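Long-range contacts in polymerase cofactor VP35 (Reston ebolavirus, PDB 3KS4), which binds double-stranded RNA through its C-terminal domain, probably to suppress host innate immunity, and serves as a cofactor of the viral polymerase: residues Y73-G78 with D115-A120; Q88-I93 with P129-V134; A105-S110 with I122-R127; K153-A158 with K178-K183. All coordinates share one frame; numbering follows the deposited sequence.

Overall arrangement
From the N terminus the chain first builds a bundle of helices. Contact 1 closes a loop of 36 residues, mostly helical, by bringing the end of helix 65-74 to the start of helix 117-127. Contact 2 opens within that loop on helix 82-97 and closes beyond it on the short helix 130-133, so the two cross. Contact 3, between helices 100-112 and 117-127, lies wholly within the span of contact 2 and also crosses contact 1, to which Asp115 joins it. Contact 4 follows in series, pairing strands 155-157 and 179-183 of the sheet; its centre is about 24 Å from that of contact 3.

Contact 1 of 4, residues Y73-G78 with D115-A120; sequences YDHLPG and DSPQCA
His75, Leu76 and Pro77 pack against Pro117 and Gln118 in a surface contact between the loop leaving helix 65-74 and the first turn of helix 117-127. It is a small van der Waals patch at one end of the helical bundle, burying 201 Å² in all. Each of the two prolyl rings has its own partner. Pro117 offers its CB and CG edge to His75, whose CB lies 3.6 Å from Pro117 CB, the two side chains crossing at about a right angle. The backbone of the same histidine joins in, with His75 O 3.5 Å from Pro117 CG. Farther along the loop, Pro77 meets the amide of Gln118 from the opposite direction: Gln118 NE2 sits 3.4 Å from Pro77 CG. A bend in the glutamine chain (chi2 88°) turns that amide toward the proline. Between these pairs Leu76 sends one branch across, CD2 lying 4.2 Å from Gln118 CG and a little farther from Pro117 CB. His75 ND1 bonds back to Ile71 O of helix 65-74, while its ring meets Phe107 edge-to-face. Pro117 and His75 both also touch Leu111 of helix 100-112, which ties the patch to a third helix. Ser116 precedes the helix as its N-cap: Ser116 OG accepts from Cys119 N at 3.2 Å, the N-H pointing at it at 163°. A capping serine followed by proline in the first turn is a classic helix start, here set against the exit loop of another helix of the bundle.

Contact 2 of 4, residues Q88-I93 with P129-V134; sequences QVICKI and PIFQDV
Ile93 and Phe131 form the heart of this buried apolar contact between helix 82-97 and the short, weakly bonded helix 130-133. Aromatic-aliphatic packing dominates. Two carbons of Phe131 do most of the touching: CE2 lies 3.5 Å from Ile93 CG2 and 3.7 Å from Ile93 CD1, so both branches of the isoleucine close on this corner of the ring from the same side, and CZ reaches Ile90 CG2 at 3.8 Å. The phenylalanine ring thus bridges two residues one helical turn apart, the side chains of Ile90 and Phe131 crossing at about a right angle. Its first torsion (chi1 -66°) sets CG beside the backbone N and carries the ring across to the longer helix. On one face of the ring sits CG2 of neighbouring Ile130, 3.9 Å above the plane and displaced toward the rim.

Purely aliphatic contacts flank the ring. Ile130 CD1 rests 3.9 Å from Ile93 CG2, while Ile93 CD1 and Val134 CG2 approach tip to tip at 4.0 Å. Ile93 is therefore held by three residues of the opposite segment. Further apolar neighbours complete the setting: Ile124 and Ile103 each touch both Ile90 and Phe131, and Ile164 comes against Ile93. The arrangement is that of a hydrophobic core at the edge of the helical bundle, where the short helix 130-133 that follows the bundle inserts its aromatic residue among helices 82-97, 100-112 and 117-127.

Contact 3 of 4, residues A105-S110 with I122-R127; sequences AEFQAS and IQITKR
Glu106 and Arg127 cross at about a right angle, their carboxylate and guanidinium planes tilted 30° apart. The meeting is made mostly along the arginine's aliphatic part, Glu106 OE1 lying 3.5 Å from Arg127 CD; the salt bridge from OE1 to Arg127 NE is long at 3.8 Å, which suggests a modest electrostatic attraction. A bend in the glutamate (chi2 63°) brings the carboxylate over the arginine stem, while the glutamate and Ile124 side chains slide past each other in opposite directions, Glu106 CG 4.1 Å from Ile124 CG1. Deeper in, Ile124 extends CD1 obliquely against Phe107, reaching CB at 3.8 Å and the ring atom CD1 slightly farther off. At the other end of the contact Ser110 OG rests 3.4 Å from Gln123 CG. The polar ends of these two residues converge on Asp115, whose OD2 accepts hydrogen bonds from both Ser110 OG and Gln123 NE2, so that the linker between the helices pins them together. The short helical segments approach to 9.4 Å at an angle of 121°, joining helix 100-112 to helix 117-127 across a brief turn. On the inner side Met72 of helix 65-74 touches both Phe107 and Ile124, and Ile124 continues inward to Ile90 of helix 82-97.

Contact 4 of 4, residues K153-A158 with K178-K183; sequences KSLRPA and KTLGLK
Strands 155-157 and 179-183 pair antiparallel, Arg156 and Gly181 forming a hydrogen-bonded pair through Arg156 N to Gly181 O and Gly181 N to Arg156 O, each 2.8 Å. A third backbone bond, Lys183 N to Ser154 O at 2.9 Å, extends the ladder. Leu155 and Leu182, a non-hydrogen-bonded pair, share one face of the sheet and cross at a slant, CD2 of Leu155 lying 3.9 Å from CD1 of Leu182. That same Leu182 methyl reaches Ser154 CB at 3.6 Å. On the other face Arg156 passes Lys183 at about a right angle, CG to CB 4.0 Å. The arginine folds back at chi2 (-65°), letting NH1 donate to both Lys153 O and Leu155 O, the latter at 2.7 Å with the donor above the carbonyl plane. Two carbonyls thus anchor the guanidinium against the backbone of its own segment. Lys183 has a cation-pi partner in Trp168, and Arg156 also touches Trp168. The chemistry is therefore divided: leucines line one face, where Leu182 reaches helix 82-97 and Leu155 packs on Ile147, while the other carries basic groups beside an aromatic residue, with main-chain bonds fastening strand 155-157 as an edge of the sheet.

Contact 1 of 4, residues Y73-G78 with D115-A120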
# COMPACT_ATOMS: atom_id res chain seq x y z
N TYR A 73 -1.02 -9.95 -4.64
CA TYR A 73 -1.83 -10.77 -3.74
C TYR A 73 -1.41 -12.23 -3.76
O TYR A 73 -1.43 -12.91 -2.74
CB TYR A 73 -3.32 -10.70 -4.10
CG TYR A 73 -4.04 -9.55 -3.44
CD1 TYR A 73 -3.35 -8.39 -3.07
CD2 TYR A 73 -5.40 -9.63 -3.17
CE1 TYR A 73 -4.02 -7.34 -2.45
CE2 TYR A 73 -6.08 -8.58 -2.55
CZ TYR A 73 -5.37 -7.44 -2.19
OH TYR A 73 -6.03 -6.39 -1.58
N ASP A 74 -1.04 -12.71 -4.95
CA ASP A 74 -0.64 -14.10 -5.08
C ASP A 74 0.58 -14.41 -4.22
O ASP A 74 0.75 -15.54 -3.77
CB ASP A 74 -0.39 -14.45 -6.54
CG ASP A 74 -1.66 -14.83 -7.27
OD1 ASP A 74 -2.72 -14.94 -6.62
OD2 ASP A 74 -1.60 -15.02 -8.51
N HIS A 75 1.40 -13.39 -3.97
CA HIS A 75 2.64 -13.55 -3.21
C HIS A 75 2.45 -13.32 -1.70
O HIS A 75 3.39 -13.50 -0.93
CB HIS A 75 3.69 -12.55 -3.71
CG HIS A 75 4.30 -12.91 -5.03
ND1 HIS A 75 3.73 -12.56 -6.23
CD2 HIS A 75 5.46 -13.55 -5.33
CE1 HIS A 75 4.50 -12.98 -7.22
NE2 HIS A 75 5.56 -13.58 -6.70
N LEU A 76 1.26 -12.92 -1.29
CA LEU A 76 1.06 -12.59 0.12
C LEU A 76 0.35 -13.69 0.91
O LEU A 76 -0.61 -14.30 0.44
CB LEU A 76 0.30 -11.27 0.29
CG LEU A 76 1.01 -10.00 -0.18
CD1 LEU A 76 0.12 -8.79 0.03
CD2 LEU A 76 2.36 -9.80 0.54
N PRO A 77 0.83 -13.92 2.14
CA PRO A 77 0.15 -14.76 3.14
C PRO A 77 -1.08 -14.06 3.68
O PRO A 77 -1.12 -12.83 3.76
CB PRO A 77 1.19 -14.85 4.25
CG PRO A 77 2.02 -13.59 4.10
CD PRO A 77 2.12 -13.39 2.62
N GLY A 78 -2.08 -14.83 4.08
CA GLY A 78 -3.26 -14.29 4.73
C GLY A 78 -4.16 -13.47 3.82
O GLY A 78 -4.07 -13.52 2.59
N ASP A 115 14.65 -10.74 -1.95
CA ASP A 115 13.73 -10.20 -0.94
C ASP A 115 12.40 -10.97 -0.90
O ASP A 115 11.93 -11.47 -1.93
CB ASP A 115 13.44 -8.72 -1.18
CG ASP A 115 14.69 -7.86 -1.17
OD1 ASP A 115 15.71 -8.26 -0.57
OD2 ASP A 115 14.63 -6.75 -1.74
N SER A 116 11.80 -11.05 0.29
CA SER A 116 10.43 -11.58 0.42
C SER A 116 9.46 -10.60 -0.23
O SER A 116 9.77 -9.42 -0.42
CB SER A 116 10.05 -11.75 1.90
OG SER A 116 9.77 -10.49 2.51
N PRO A 117 8.26 -11.09 -0.58
CA PRO A 117 7.23 -10.24 -1.18
C PRO A 117 6.85 -9.03 -0.31
O PRO A 117 6.70 -7.94 -0.86
CB PRO A 117 6.05 -11.19 -1.35
CG PRO A 117 6.69 -12.54 -1.49
CD PRO A 117 7.90 -12.52 -0.60
N GLN A 118 6.70 -9.22 1.00
CA GLN A 118 6.41 -8.11 1.90
C GLN A 118 7.52 -7.07 1.80
O GLN A 118 7.28 -5.87 1.64
CB GLN A 118 6.30 -8.58 3.36
CG GLN A 118 5.15 -9.53 3.67
CD GLN A 118 5.51 -11.00 3.46
OE1 GLN A 118 6.32 -11.36 2.59
NE2 GLN A 118 4.90 -11.86 4.27
N CYS A 119 8.76 -7.55 1.88
CA CYS A 119 9.92 -6.69 1.78
C CYS A 119 9.96 -5.96 0.42
O CYS A 119 10.32 -4.78 0.33
CB CYS A 119 11.20 -7.49 2.04
SG CYS A 119 12.71 -6.50 1.90
N ALA A 120 9.54 -6.64 -0.64
CA ALA A 120 9.54 -6.03 -1.97
C ALA A 120 8.57 -4.87 -2.06
O ALA A 120 8.83 -3.89 -2.76
CB ALA A 120 9.24 -7.08 -3.07

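Contact 2 of 4, residues Q88-I93 with P129-V134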
# COMPACT_ATOMS: atom_id res chain seq x y z
N GLN A 88 -2.93 -2.24 -2.55
CA GLN A 88 -3.98 -1.41 -3.12
C GLN A 88 -3.54 0.04 -3.27
O GLN A 88 -3.84 0.70 -4.27
CB GLN A 88 -5.27 -1.50 -2.30
CG GLN A 88 -5.89 -2.91 -2.28
CD GLN A 88 -7.09 -3.00 -1.33
OE1 GLN A 88 -8.01 -2.19 -1.40
NE2 GLN A 88 -7.08 -4.00 -0.44
N VAL A 89 -2.81 0.54 -2.28
CA VAL A 89 -2.32 1.91 -2.35
C VAL A 89 -1.32 2.04 -3.49
O VAL A 89 -1.38 2.98 -4.30
CB VAL A 89 -1.69 2.33 -1.01
CG1 VAL A 89 -1.03 3.70 -1.14
CG2 VAL A 89 -2.77 2.36 0.08
N ILE A 90 -0.41 1.08 -3.58
CA ILE A 90 0.59 1.10 -4.63
C ILE A 90 -0.07 1.08 -6.03
O ILE A 90 0.28 1.88 -6.92
CB ILE A 90 1.59 -0.06 -4.44
CG1 ILE A 90 2.44 0.20 -3.19
CG2 ILE A 90 2.47 -0.21 -5.65
CD1 ILE A 90 3.39 -0.91 -2.84
N CYS A 91 -1.04 0.19 -6.22
CA CYS A 91 -1.68 0.05 -7.52
C CYS A 91 -2.48 1.29 -7.92
O CYS A 91 -2.50 1.67 -9.09
CB CYS A 91 -2.55 -1.21 -7.59
SG CYS A 91 -1.53 -2.71 -7.55
N LYS A 92 -3.12 1.92 -6.94
CA LYS A 92 -3.90 3.11 -7.24
C LYS A 92 -2.99 4.29 -7.59
O LYS A 92 -3.26 5.02 -8.56
CB LYS A 92 -4.84 3.47 -6.07
CG LYS A 92 -5.35 4.91 -6.12
CD LYS A 92 -6.75 5.03 -5.57
CE LYS A 92 -7.41 6.33 -6.01
NZ LYS A 92 -6.60 7.49 -5.55
N ILE A 93 -1.92 4.47 -6.83
CA ILE A 93 -0.93 5.48 -7.17
C ILE A 93 -0.29 5.21 -8.56
O ILE A 93 -0.17 6.11 -9.40
CB ILE A 93 0.13 5.65 -6.04
CG1 ILE A 93 -0.49 6.44 -4.88
CG2 ILE A 93 1.35 6.39 -6.53
CD1 ILE A 93 0.17 6.21 -3.51
N PRO A 129 10.28 6.48 -7.10
CA PRO A 129 10.35 7.87 -6.59
C PRO A 129 9.01 8.41 -6.15
O PRO A 129 8.93 9.10 -5.12
CB PRO A 129 10.90 8.67 -7.78
CG PRO A 129 11.76 7.67 -8.54
CD PRO A 129 11.07 6.31 -8.34
N ILE A 130 7.95 8.10 -6.89
CA ILE A 130 6.69 8.77 -6.63
C ILE A 130 6.21 8.57 -5.19
O ILE A 130 5.50 9.40 -4.64
CB ILE A 130 5.58 8.36 -7.61
CG1 ILE A 130 4.35 9.23 -7.35
CG2 ILE A 130 5.27 6.86 -7.47
CD1 ILE A 130 3.28 9.17 -8.38
N PHE A 131 6.62 7.47 -4.56
CA PHE A 131 6.12 7.15 -3.23
C PHE A 131 6.75 8.00 -2.13
O PHE A 131 6.25 8.03 -1.00
CB PHE A 131 6.23 5.66 -2.93
CG PHE A 131 5.33 4.85 -3.79
CD1 PHE A 131 5.85 4.08 -4.83
CD2 PHE A 131 3.95 4.89 -3.60
CE1 PHE A 131 5.00 3.35 -5.64
CE2 PHE A 131 3.10 4.17 -4.41
CZ PHE A 131 3.63 3.39 -5.44
N GLN A 132 7.84 8.71 -2.46
CA GLN A 132 8.33 9.76 -1.56
C GLN A 132 7.68 11.12 -1.79
O GLN A 132 7.89 12.03 -1.01
CB GLN A 132 9.83 9.95 -1.73
CG GLN A 132 10.63 8.74 -1.38
CD GLN A 132 11.98 8.80 -2.00
OE1 GLN A 132 12.72 9.77 -1.79
NE2 GLN A 132 12.31 7.80 -2.81
N ASP A 133 6.92 11.28 -2.87
CA ASP A 133 6.47 12.60 -3.29
C ASP A 133 4.99 12.84 -3.12
O ASP A 133 4.49 13.92 -3.45
CB ASP A 133 6.81 12.82 -4.75
CG ASP A 133 8.22 12.40 -5.08
OD1 ASP A 133 9.16 12.86 -4.40
OD2 ASP A 133 8.37 11.58 -6.01
N VAL A 134 4.27 11.82 -2.64
CA VAL A 134 2.84 11.98 -2.39
C VAL A 134 2.52 11.51 -0.98
O VAL A 134 3.19 10.62 -0.45
CB VAL A 134 1.98 11.22 -3.44
CG1 VAL A 134 2.45 11.58 -4.86
CG2 VAL A 134 2.02 9.70 -3.21

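Contact 3 of 4, residues A105-S110 with I122-R127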
# COMPACT_ATOMS: atom_id res chain seq x y z
N ALA A 105 8.05 -3.98 -12.49
CA ALA A 105 9.46 -4.35 -12.64
C ALA A 105 10.20 -4.25 -11.32
O ALA A 105 11.04 -5.10 -11.00
CB ALA A 105 10.16 -3.50 -13.70
N GLU A 106 9.90 -3.21 -10.55
CA GLU A 106 10.62 -3.02 -9.30
C GLU A 106 10.27 -4.16 -8.35
O GLU A 106 11.14 -4.71 -7.66
CB GLU A 106 10.35 -1.66 -8.69
CG GLU A 106 11.18 -1.37 -7.42
CD GLU A 106 12.69 -1.33 -7.68
OE1 GLU A 106 13.43 -2.20 -7.13
OE2 GLU A 106 13.13 -0.43 -8.44
N PHE A 107 9.00 -4.55 -8.36
CA PHE A 107 8.56 -5.69 -7.56
C PHE A 107 9.40 -6.94 -7.92
O PHE A 107 10.00 -7.61 -7.05
CB PHE A 107 7.08 -5.92 -7.79
CG PHE A 107 6.51 -7.01 -6.94
CD1 PHE A 107 6.42 -6.86 -5.56
CD2 PHE A 107 6.06 -8.19 -7.51
CE1 PHE A 107 5.89 -7.87 -4.76
CE2 PHE A 107 5.53 -9.21 -6.72
CZ PHE A 107 5.45 -9.05 -5.35
N GLN A 108 9.47 -7.23 -9.22
CA GLN A 108 10.23 -8.36 -9.72
C GLN A 108 11.70 -8.27 -9.37
O GLN A 108 12.33 -9.26 -8.98
CB GLN A 108 10.08 -8.47 -11.24
CG GLN A 108 8.70 -8.93 -11.68
CD GLN A 108 8.57 -8.92 -13.20
OE1 GLN A 108 8.17 -7.92 -13.80
NE2 GLN A 108 8.93 -10.04 -13.82
N ALA A 109 12.26 -7.07 -9.50
CA ALA A 109 13.69 -6.90 -9.28
C ALA A 109 14.05 -7.18 -7.83
O ALA A 109 15.07 -7.81 -7.50
CB ALA A 109 14.11 -5.51 -9.70
N SER A 110 13.17 -6.75 -6.94
CA SER A 110 13.38 -6.96 -5.53
C SER A 110 13.33 -8.48 -5.22
O SER A 110 14.21 -9.02 -4.53
CB SER A 110 12.35 -6.13 -4.75
OG SER A 110 12.56 -6.21 -3.37
N ILE A 122 7.72 -2.96 0.43
CA ILE A 122 8.38 -1.90 1.16
C ILE A 122 9.42 -1.28 0.23
O ILE A 122 9.52 -0.06 0.14
CB ILE A 122 9.08 -2.42 2.43
CG1 ILE A 122 8.06 -3.00 3.42
CG2 ILE A 122 9.87 -1.31 3.13
CD1 ILE A 122 7.17 -1.99 3.98
N GLN A 123 10.17 -2.12 -0.49
CA GLN A 123 11.19 -1.60 -1.38
C GLN A 123 10.62 -0.70 -2.48
O GLN A 123 11.26 0.27 -2.91
CB GLN A 123 11.98 -2.73 -2.04
CG GLN A 123 12.70 -3.64 -1.09
CD GLN A 123 14.00 -3.06 -0.59
OE1 GLN A 123 14.14 -1.85 -0.41
NE2 GLN A 123 14.97 -3.95 -0.35
N ILE A 124 9.42 -1.03 -2.95
CA ILE A 124 8.76 -0.19 -3.94
C ILE A 124 8.56 1.21 -3.37
O ILE A 124 8.83 2.19 -4.04
CB ILE A 124 7.42 -0.79 -4.39
CG1 ILE A 124 7.67 -1.96 -5.35
CG2 ILE A 124 6.54 0.26 -5.07
CD1 ILE A 124 6.48 -2.89 -5.51
N THR A 125 8.10 1.29 -2.12
CA THR A 125 7.85 2.60 -1.53
C THR A 125 9.12 3.40 -1.36
O THR A 125 9.06 4.62 -1.34
CB THR A 125 7.14 2.51 -0.18
OG1 THR A 125 8.05 1.98 0.79
CG2 THR A 125 5.87 1.64 -0.29
N LYS A 126 10.27 2.73 -1.25
CA LYS A 126 11.54 3.44 -1.12
C LYS A 126 12.22 3.68 -2.46
O LYS A 126 12.99 4.62 -2.62
CB LYS A 126 12.54 2.68 -0.25
CG LYS A 126 11.98 1.92 0.93
CD LYS A 126 12.15 2.66 2.21
CE LYS A 126 12.21 1.70 3.39
NZ LYS A 126 11.92 2.42 4.68
N ARG A 127 11.96 2.80 -3.42
CA ARG A 127 12.73 2.88 -4.66
C ARG A 127 11.98 3.50 -5.83
O ARG A 127 12.58 4.06 -6.73
CB ARG A 127 13.31 1.51 -5.04
CG ARG A 127 14.36 0.96 -4.07
CD ARG A 127 14.99 -0.23 -4.72
NE ARG A 127 15.21 -1.41 -3.89
CZ ARG A 127 16.34 -1.63 -3.23
NH1 ARG A 127 17.32 -0.74 -3.28
NH2 ARG A 127 16.49 -2.73 -2.52

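Contact 4 of 4, residues K153-A158 with K178-K183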
# COMPACT_ATOMS: atom_id res chain seq x y z
N LYS A 153 -4.46 -4.61 14.21
CA LYS A 153 -3.24 -4.56 15.01
C LYS A 153 -2.25 -3.47 14.55
O LYS A 153 -1.38 -3.06 15.32
CB LYS A 153 -2.54 -5.93 14.98
CG LYS A 153 -2.15 -6.38 13.57
CD LYS A 153 -1.05 -7.43 13.62
CE LYS A 153 -0.23 -7.41 12.34
NZ LYS A 153 1.20 -7.79 12.57
N SER A 154 -2.40 -3.01 13.31
CA SER A 154 -1.45 -2.07 12.72
C SER A 154 -1.92 -0.62 12.71
O SER A 154 -1.22 0.26 12.20
CB SER A 154 -1.10 -2.49 11.29
OG SER A 154 -0.42 -3.73 11.29
N LEU A 155 -3.11 -0.37 13.26
CA LEU A 155 -3.65 0.99 13.38
C LEU A 155 -2.93 1.79 14.46
O LEU A 155 -2.65 1.28 15.54
CB LEU A 155 -5.14 0.95 13.67
CG LEU A 155 -5.93 0.20 12.59
CD1 LEU A 155 -7.35 -0.13 13.05
CD2 LEU A 155 -5.92 0.99 11.26
N ARG A 156 -2.63 3.05 14.15
CA ARG A 156 -1.92 3.94 15.06
C ARG A 156 -2.53 5.32 14.98
O ARG A 156 -3.14 5.67 13.98
CB ARG A 156 -0.43 4.05 14.71
CG ARG A 156 0.38 2.78 14.89
CD ARG A 156 0.46 2.34 16.33
NE ARG A 156 1.21 1.09 16.48
CZ ARG A 156 0.75 -0.11 16.13
NH1 ARG A 156 -0.46 -0.26 15.60
NH2 ARG A 156 1.52 -1.18 16.30
N PRO A 157 -2.38 6.11 16.05
CA PRO A 157 -2.80 7.51 15.97
C PRO A 157 -2.10 8.16 14.79
O PRO A 157 -0.94 7.87 14.51
CB PRO A 157 -2.31 8.09 17.29
CG PRO A 157 -2.36 6.95 18.23
CD PRO A 157 -1.92 5.76 17.39
N ALA A 158 -2.81 9.03 14.11
CA ALA A 158 -2.25 9.64 12.91
C ALA A 158 -1.37 10.84 13.26
O ALA A 158 -1.85 11.82 13.82
CB ALA A 158 -3.36 10.05 11.97
N LYS A 178 -13.30 10.81 13.22
CA LYS A 178 -12.02 10.34 13.75
C LYS A 178 -11.09 9.76 12.68
O LYS A 178 -11.51 9.45 11.57
CB LYS A 178 -12.25 9.32 14.87
CG LYS A 178 -13.09 9.87 16.02
CD LYS A 178 -13.55 8.78 16.97
CE LYS A 178 -14.55 9.33 17.98
NZ LYS A 178 -14.98 8.28 18.95
N THR A 179 -9.81 9.61 13.03
CA THR A 179 -8.80 9.19 12.07
C THR A 179 -7.77 8.25 12.67
O THR A 179 -7.22 8.52 13.74
CB THR A 179 -8.05 10.39 11.48
OG1 THR A 179 -9.00 11.35 11.00
CG2 THR A 179 -7.17 9.95 10.33
N LEU A 180 -7.49 7.15 11.99
CA LEU A 180 -6.42 6.25 12.39
C LEU A 180 -5.52 5.98 11.20
O LEU A 180 -5.99 5.86 10.07
CB LEU A 180 -6.97 4.93 12.93
CG LEU A 180 -7.67 5.06 14.28
CD1 LEU A 180 -8.53 3.84 14.53
CD2 LEU A 180 -6.63 5.25 15.38
N GLY A 181 -4.22 5.90 11.45
CA GLY A 181 -3.27 5.56 10.41
C GLY A 181 -2.94 4.08 10.40
O GLY A 181 -2.97 3.41 11.43
N LEU A 182 -2.63 3.56 9.22
CA LEU A 182 -2.19 2.18 9.08
C LEU A 182 -0.67 2.19 8.93
O LEU A 182 -0.13 2.78 7.99
CB LEU A 182 -2.87 1.49 7.89
CG LEU A 182 -2.64 -0.03 7.77
CD1 LEU A 182 -3.30 -0.80 8.92
CD2 LEU A 182 -3.14 -0.55 6.43
N LYS A 183 0.02 1.54 9.87
CA LYS A 183 1.47 1.62 9.94
C LYS A 183 2.09 0.24 9.89
O LYS A 183 1.68 -0.67 10.60
CB LYS A 183 1.91 2.30 11.24
CG LYS A 183 3.41 2.33 11.46
CD LYS A 183 4.09 3.32 10.51
CE LYS A 183 5.50 3.71 10.98
NZ LYS A 183 6.43 2.55 11.10
O HOH W 1 -5.42 9.93 14.81